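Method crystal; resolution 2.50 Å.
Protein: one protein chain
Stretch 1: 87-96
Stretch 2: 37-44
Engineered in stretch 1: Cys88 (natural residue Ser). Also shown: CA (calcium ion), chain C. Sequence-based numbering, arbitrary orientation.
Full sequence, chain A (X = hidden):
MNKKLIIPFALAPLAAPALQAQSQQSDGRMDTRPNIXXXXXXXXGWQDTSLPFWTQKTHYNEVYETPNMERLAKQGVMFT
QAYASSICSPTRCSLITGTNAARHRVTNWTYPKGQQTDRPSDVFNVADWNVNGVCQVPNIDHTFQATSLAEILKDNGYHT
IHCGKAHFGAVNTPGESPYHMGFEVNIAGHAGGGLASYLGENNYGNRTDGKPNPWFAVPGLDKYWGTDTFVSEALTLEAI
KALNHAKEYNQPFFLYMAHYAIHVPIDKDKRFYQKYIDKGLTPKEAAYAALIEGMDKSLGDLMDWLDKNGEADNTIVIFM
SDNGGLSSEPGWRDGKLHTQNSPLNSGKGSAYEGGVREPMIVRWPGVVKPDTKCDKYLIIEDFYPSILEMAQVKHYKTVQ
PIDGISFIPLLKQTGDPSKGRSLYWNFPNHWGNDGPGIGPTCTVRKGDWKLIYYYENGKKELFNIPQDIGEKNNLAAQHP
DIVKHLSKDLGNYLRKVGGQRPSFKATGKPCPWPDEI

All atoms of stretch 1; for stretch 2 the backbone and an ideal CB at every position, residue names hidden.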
ATOM      1  N   ILE A  87       9.547 -13.914 -22.028  1.00 14.23           N
ATOM      2  CA  ILE A  87       8.513 -14.444 -21.144  1.00 16.89           C
ATOM      3  C   ILE A  87       8.182 -13.383 -20.101  1.00 17.88           C
ATOM      4  O   ILE A  87       9.061 -12.633 -19.663  1.00 14.40           O
ATOM      5  CB  ILE A  87       8.989 -15.767 -20.488  1.00 17.66           C
ATOM      6  CG1 ILE A  87       8.968 -16.891 -21.516  1.00 19.54           C
ATOM      7  CG2 ILE A  87       8.166 -16.136 -19.268  1.00 18.04           C
ATOM      8  CD1 ILE A  87       7.596 -17.185 -22.065  1.00 22.85           C
ATOM      9  N   CYS A  88       6.901 -13.342 -19.688  1.00 20.39           N
ATOM     10  CA  CYS A  88       6.390 -12.262 -18.832  1.00 19.08           C
ATOM     11  C   CYS A  88       7.234 -12.054 -17.573  1.00 19.63           C
ATOM     12  O   CYS A  88       7.558 -10.919 -17.210  1.00 24.33           O
ATOM     13  CB  CYS A  88       4.949 -12.543 -18.408  1.00 18.59           C
ATOM     14  SG  CYS A  88       3.806 -13.020 -19.728  1.00 44.74           S
ATOM     15  N   SER A  89       7.582 -13.135 -16.876  1.00 19.99           N
ATOM     16  CA  SER A  89       8.136 -12.970 -15.534  1.00 24.99           C
ATOM     17  C   SER A  89       9.530 -12.348 -15.550  1.00 22.74           C
ATOM     18  O   SER A  89       9.750 -11.379 -14.803  1.00 19.64           O
ATOM     19  CB  SER A  89       8.100 -14.309 -14.790  1.00 24.62           C
ATOM     20  OG  SER A  89       6.794 -14.594 -14.329  1.00 24.80           O
ATOM     21  N   PRO A  90      10.508 -12.831 -16.336  1.00 19.14           N
ATOM     22  CA  PRO A  90      11.808 -12.139 -16.334  1.00 18.61           C
ATOM     23  C   PRO A  90      11.715 -10.693 -16.768  1.00 19.09           C
ATOM     24  O   PRO A  90      12.430  -9.848 -16.217  1.00 18.82           O
ATOM     25  CB  PRO A  90      12.664 -12.974 -17.297  1.00 13.37           C
ATOM     26  CG  PRO A  90      11.694 -13.723 -18.123  1.00 21.06           C
ATOM     27  CD  PRO A  90      10.561 -14.043 -17.174  1.00 18.75           C
ATOM     28  N   THR A  91      10.844 -10.379 -17.729  1.00 16.59           N
ATOM     29  CA  THR A  91      10.737  -8.996 -18.185  1.00 17.98           C
ATOM     30  C   THR A  91      10.180  -8.095 -17.089  1.00 21.48           C
ATOM     31  O   THR A  91      10.754  -7.039 -16.785  1.00 18.30           O
ATOM     32  CB  THR A  91       9.868  -8.920 -19.435  1.00 17.24           C
ATOM     33  OG1 THR A  91      10.544  -9.583 -20.511  1.00 17.62           O
ATOM     34  CG2 THR A  91       9.606  -7.468 -19.820  1.00 12.03           C
ATOM     35  N   ARG A  92       9.078  -8.509 -16.459  1.00 19.69           N
ATOM     36  CA  ARG A  92       8.430  -7.629 -15.494  1.00 22.60           C
ATOM     37  C   ARG A  92       9.287  -7.445 -14.244  1.00 21.80           C
ATOM     38  O   ARG A  92       9.386  -6.327 -13.720  1.00 15.10           O
ATOM     39  CB  ARG A  92       7.029  -8.158 -15.169  1.00 19.94           C
ATOM     40  CG  ARG A  92       5.984  -7.764 -16.240  1.00 16.88           C
ATOM     41  CD  ARG A  92       4.843  -8.759 -16.381  1.00 16.09           C
ATOM     42  NE  ARG A  92       4.216  -8.696 -17.699  1.00 21.00           N
ATOM     43  CZ  ARG A  92       3.331  -7.774 -18.073  1.00 22.22           C
ATOM     44  NH1 ARG A  92       2.961  -6.824 -17.217  1.00 20.98           N
ATOM     45  NH2 ARG A  92       2.810  -7.805 -19.303  1.00 19.01           N
ATOM     46  N   CYS A  93       9.943  -8.519 -13.773  1.00 20.75           N
ATOM     47  CA  CYS A  93      10.832  -8.413 -12.615  1.00 14.60           C
ATOM     48  C   CYS A  93      12.067  -7.557 -12.911  1.00 20.40           C
ATOM     49  O   CYS A  93      12.553  -6.843 -12.028  1.00 16.34           O
ATOM     50  CB  CYS A  93      11.251  -9.806 -12.163  1.00 14.13           C
ATOM     51  SG  CYS A  93       9.919 -10.740 -11.425  1.00 17.28           S
ATOM     52  N   SER A  94      12.579  -7.610 -14.139  1.00 16.31           N
ATOM     53  CA  SER A  94      13.671  -6.728 -14.516  1.00 16.49           C
ATOM     54  C   SER A  94      13.235  -5.267 -14.506  1.00 21.66           C
ATOM     55  O   SER A  94      13.998  -4.388 -14.081  1.00 17.72           O
ATOM     56  CB  SER A  94      14.206  -7.126 -15.892  1.00 18.64           C
ATOM     57  OG  SER A  94      14.917  -8.362 -15.821  1.00 16.88           O
ATOM     58  N   LEU A  95      12.017  -4.988 -14.991  1.00 17.39           N
ATOM     59  CA  LEU A  95      11.481  -3.634 -14.973  1.00 12.71           C
ATOM     60  C   LEU A  95      11.416  -3.091 -13.554  1.00 22.11           C
ATOM     61  O   LEU A  95      11.880  -1.977 -13.272  1.00 17.89           O
ATOM     62  CB  LEU A  95      10.084  -3.617 -15.588  1.00 16.85           C
ATOM     63  CG  LEU A  95       9.259  -2.379 -15.219  1.00 14.07           C
ATOM     64  CD1 LEU A  95       9.711  -1.171 -16.020  1.00 10.54           C
ATOM     65  CD2 LEU A  95       7.782  -2.642 -15.409  1.00 12.29           C
ATOM     66  N   ILE A  96      10.841  -3.884 -12.645  1.00 19.08           N
ATOM     67  CA  ILE A  96      10.571  -3.434 -11.286  1.00 19.83           C
ATOM     68  C   ILE A  96      11.830  -3.416 -10.412  1.00 24.33           C
ATOM     69  O   ILE A  96      11.864  -2.699  -9.398  1.00 20.82           O
ATOM     70  CB  ILE A  96       9.454  -4.322 -10.701  1.00 16.35           C
ATOM     71  CG1 ILE A  96       8.564  -3.505  -9.761  1.00 18.69           C
ATOM     72  CG2 ILE A  96      10.033  -5.541 -10.004  1.00 14.73           C
ATOM     73  CD1 ILE A  96       7.714  -2.458 -10.471  1.00 10.38           C
ATOM     74  N   UNK A  37       3.208   7.913 -17.085  1.00 14.47           N
ATOM     75  CA  UNK A  37       2.396   6.735 -17.352  1.00 14.12           C
ATOM     76  C   UNK A  37       3.248   5.734 -18.120  1.00 18.51           C
ATOM     77  O   UNK A  37       3.735   6.032 -19.222  1.00 19.99           O
ATOM     78  CB  UNK A  37       1.129   7.095 -18.131  1.00 14.12           C
ATOM     79  N   UNK A  38       3.415   4.545 -17.537  1.00 15.81           N
ATOM     80  CA  UNK A  38       3.994   3.379 -18.202  1.00 14.95           C
ATOM     81  C   UNK A  38       2.840   2.487 -18.637  1.00 17.30           C
ATOM     82  O   UNK A  38       2.177   1.870 -17.794  1.00 20.59           O
ATOM     83  CB  UNK A  38       4.966   2.629 -17.289  1.00 14.95           C
ATOM     84  N   UNK A  39       2.579   2.443 -19.943  1.00 19.45           N
ATOM     85  CA  UNK A  39       1.474   1.666 -20.514  1.00 17.55           C
ATOM     86  C   UNK A  39       2.115   0.401 -21.078  1.00 17.53           C
ATOM     87  O   UNK A  39       2.860   0.455 -22.066  1.00 19.22           O
ATOM     88  CB  UNK A  39       0.705   2.445 -21.583  1.00 17.55           C
ATOM     89  N   UNK A  40       1.853  -0.730 -20.420  1.00 16.43           N
ATOM     90  CA  UNK A  40       2.495  -2.010 -20.713  1.00 17.14           C
ATOM     91  C   UNK A  40       1.447  -2.988 -21.221  1.00 19.87           C
ATOM     92  O   UNK A  40       0.491  -3.316 -20.501  1.00 17.89           O
ATOM     93  CB  UNK A  40       3.203  -2.568 -19.477  1.00 17.14           C
ATOM     94  N   UNK A  41       1.637  -3.469 -22.447  1.00 15.98           N
ATOM     95  CA  UNK A  41       0.774  -4.488 -23.030  1.00 17.26           C
ATOM     96  C   UNK A  41       1.432  -5.845 -22.847  1.00 19.00           C
ATOM     97  O   UNK A  41       2.660  -5.967 -22.839  1.00 23.04           O
ATOM     98  CB  UNK A  41       0.502  -4.206 -24.509  1.00 17.26           C
ATOM     99  N   UNK A  42       0.612  -6.876 -22.686  1.00 20.67           N
ATOM    100  CA  UNK A  42       1.094  -8.235 -22.467  1.00 21.37           C
ATOM    101  C   UNK A  42       1.157  -9.022 -23.778  1.00 19.23           C
ATOM    102  O   UNK A  42       0.189  -9.039 -24.544  1.00 17.61           O
ATOM    103  CB  UNK A  42       0.195  -8.958 -21.462  1.00 21.37           C
ATOM    104  N   UNK A  43       2.288  -9.691 -24.021  1.00 19.28           N
ATOM    105  CA  UNK A  43       2.433 -10.603 -25.159  1.00 19.72           C
ATOM    106  C   UNK A  43       2.145  -9.925 -26.498  1.00 17.22           C
ATOM    107  O   UNK A  43       1.687 -10.575 -27.442  1.00 17.85           O
ATOM    108  CB  UNK A  43       1.501 -11.803 -24.984  1.00 19.72           C
ATOM    109  N   UNK A  44       2.399  -8.623 -26.604  1.00 17.28           N
ATOM    110  CA  UNK A  44       2.185  -7.896 -27.848  1.00 18.04           C
ATOM    111  C   UNK A  44       3.456  -7.934 -28.705  1.00 23.41           C
ATOM    112  O   UNK A  44       4.545  -7.607 -28.223  1.00 25.67           O
ATOM    113  CB  UNK A  44       1.772  -6.451 -27.561  1.00 18.04           C
TER
HETATM  114 CA    CA C 601       3.844 -11.611 -21.328  1.00 22.43          CA

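Position 37 has extended backbone angles, and its ideal CB has nothing of stretch 1 within 5.5 Å. Stretch 1 sets no demand here; beta-branched residues suit a strand. The residue is Ile37, which makes no contact with stretch 1.

Position 38 is also extended. Its CA-to-CB bond points toward the helix, where Leu95 offers two methyl groups. The gap is wide, so a long apolar side chain is needed to cross it; leucine, isoleucine, methionine or phenylalanine could be considered. The residue is Leu38, with chi1 t and chi2 p. Its CD2 lies 3.8 Å from Leu95 CD1, an apolar contact.

Position 39 keeps the strand angles but lies out of reach of stretch 1. Many side chains would be compatible. The residue is Phe39, and its ring makes no contact with the helix.

Position 40 points toward the helix again, as alternation in a strand predicts. Its ideal CB is 4.8 Å from Arg92 NH1, and Leu95 lies further along the helix. A flexible apolar chain would suit, able to pass the guanidinium and continue to the leucine. The residue is Met40. Its CG is 4.0 Å from Arg92 NH1, and its CE reaches to 4.4 Å from Leu95 CD2. Its backbone also takes part: water 1 donates to Met40 O (2.8 Å from the water O) and accepts from Arg92 NH2 (2.8 Å from the same O).

Position 41 points away from the helix. A beta-branched residue would fit the strand, though others are possible. The residue is Val41. Its carbonyl O is 4.0 Å from Arg92 NH2.

Position 42 follows the strand. The CA-to-CB bond points sideways, but the ideal CB is only 3.6 Å from Arg92 NH2, and the calcium ion is near. A positive charge and a metal together favour a carboxylate; aspartate is short enough for this distance, and asparagine could offer a neutral oxygen. The residue is Asp42. Its OD1 accepts a hydrogen bond from Arg92 NH2 at 3.0 Å, part of a salt bridge, and also binds CA at 2.3 Å.

Position 43 has phi/psi of 57/30, a left-handed conformation that glycine, asparagine and aspartate tolerate best. The calcium argues for an oxygen ligand. The residue is Asp43, whose OD1 binds CA at 2.3 Å. The engineered Cys88 binds the same ion through SG, 2.1 Å from CA.

Position 44 is out of reach, so stretch 1 leaves the choice open. The residue is Met44, fully extended.

Stretch 2, residues 37-44: ILFMVDDM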
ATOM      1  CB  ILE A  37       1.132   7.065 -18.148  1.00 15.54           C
ATOM      2  CG1 ILE A  37       0.231   8.031 -17.387  1.00 15.47           C
ATOM      3  CG2 ILE A  37       0.378   5.774 -18.456  1.00 10.78           C
ATOM      4  CD1 ILE A  37      -0.953   8.497 -18.241  1.00  9.83           C
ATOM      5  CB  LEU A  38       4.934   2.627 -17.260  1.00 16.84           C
ATOM      6  CG  LEU A  38       5.524   1.322 -17.781  1.00 16.98           C
ATOM      7  CD1 LEU A  38       6.260   1.574 -19.093  1.00 19.00           C
ATOM      8  CD2 LEU A  38       6.474   0.734 -16.737  1.00 16.21           C
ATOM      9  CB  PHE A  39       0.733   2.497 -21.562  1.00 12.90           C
ATOM     10  CG  PHE A  39      -0.520   1.865 -22.137  1.00 13.93           C
ATOM     11  CD1 PHE A  39      -0.447   0.954 -23.181  1.00 16.10           C
ATOM     12  CD2 PHE A  39      -1.778   2.245 -21.692  1.00 16.14           C
ATOM     13  CE1 PHE A  39      -1.609   0.409 -23.743  1.00 17.33           C
ATOM     14  CE2 PHE A  39      -2.945   1.702 -22.248  1.00 13.65           C
ATOM     15  CZ  PHE A  39      -2.859   0.783 -23.267  1.00 17.27           C
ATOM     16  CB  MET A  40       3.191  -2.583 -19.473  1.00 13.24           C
ATOM     17  CG  MET A  40       3.898  -3.906 -19.713  1.00 15.67           C
ATOM     18  SD  MET A  40       5.447  -3.795 -20.654  1.00 20.66           S
ATOM     19  CE  MET A  40       6.387  -2.708 -19.587  1.00 18.26           C
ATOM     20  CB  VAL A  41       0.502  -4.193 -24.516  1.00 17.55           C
ATOM     21  CG1 VAL A  41      -0.552  -5.123 -25.046  1.00 14.35           C
ATOM     22  CG2 VAL A  41       0.090  -2.740 -24.682  1.00 13.21           C
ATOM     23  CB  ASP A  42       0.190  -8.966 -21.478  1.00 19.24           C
ATOM     24  CG  ASP A  42       0.834 -10.199 -20.936  1.00 23.43           C
ATOM     25  OD1 ASP A  42       2.082 -10.206 -20.884  1.00 25.38           O
ATOM     26  OD2 ASP A  42       0.113 -11.155 -20.567  1.00 24.48           O
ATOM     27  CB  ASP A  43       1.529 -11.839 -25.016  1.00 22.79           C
ATOM     28  CG  ASP A  43       1.904 -12.718 -23.830  1.00 21.91           C
ATOM     29  OD1 ASP A  43       2.988 -12.478 -23.256  1.00 20.41           O
ATOM     30  OD2 ASP A  43       1.114 -13.638 -23.482  1.00 15.21           O
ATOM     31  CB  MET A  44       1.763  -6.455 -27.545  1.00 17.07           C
ATOM     32  CG  MET A  44       1.597  -5.558 -28.769  1.00 18.36           C
ATOM     33  SD  MET A  44       1.251  -3.826 -28.388  1.00 18.40           S
ATOM     34  CE  MET A  44       1.170  -3.113 -30.037  1.00 15.84           C
TER
HETATM   35  O   HOH W   1       0.880  -5.767 -19.163  1.00 15.53           O
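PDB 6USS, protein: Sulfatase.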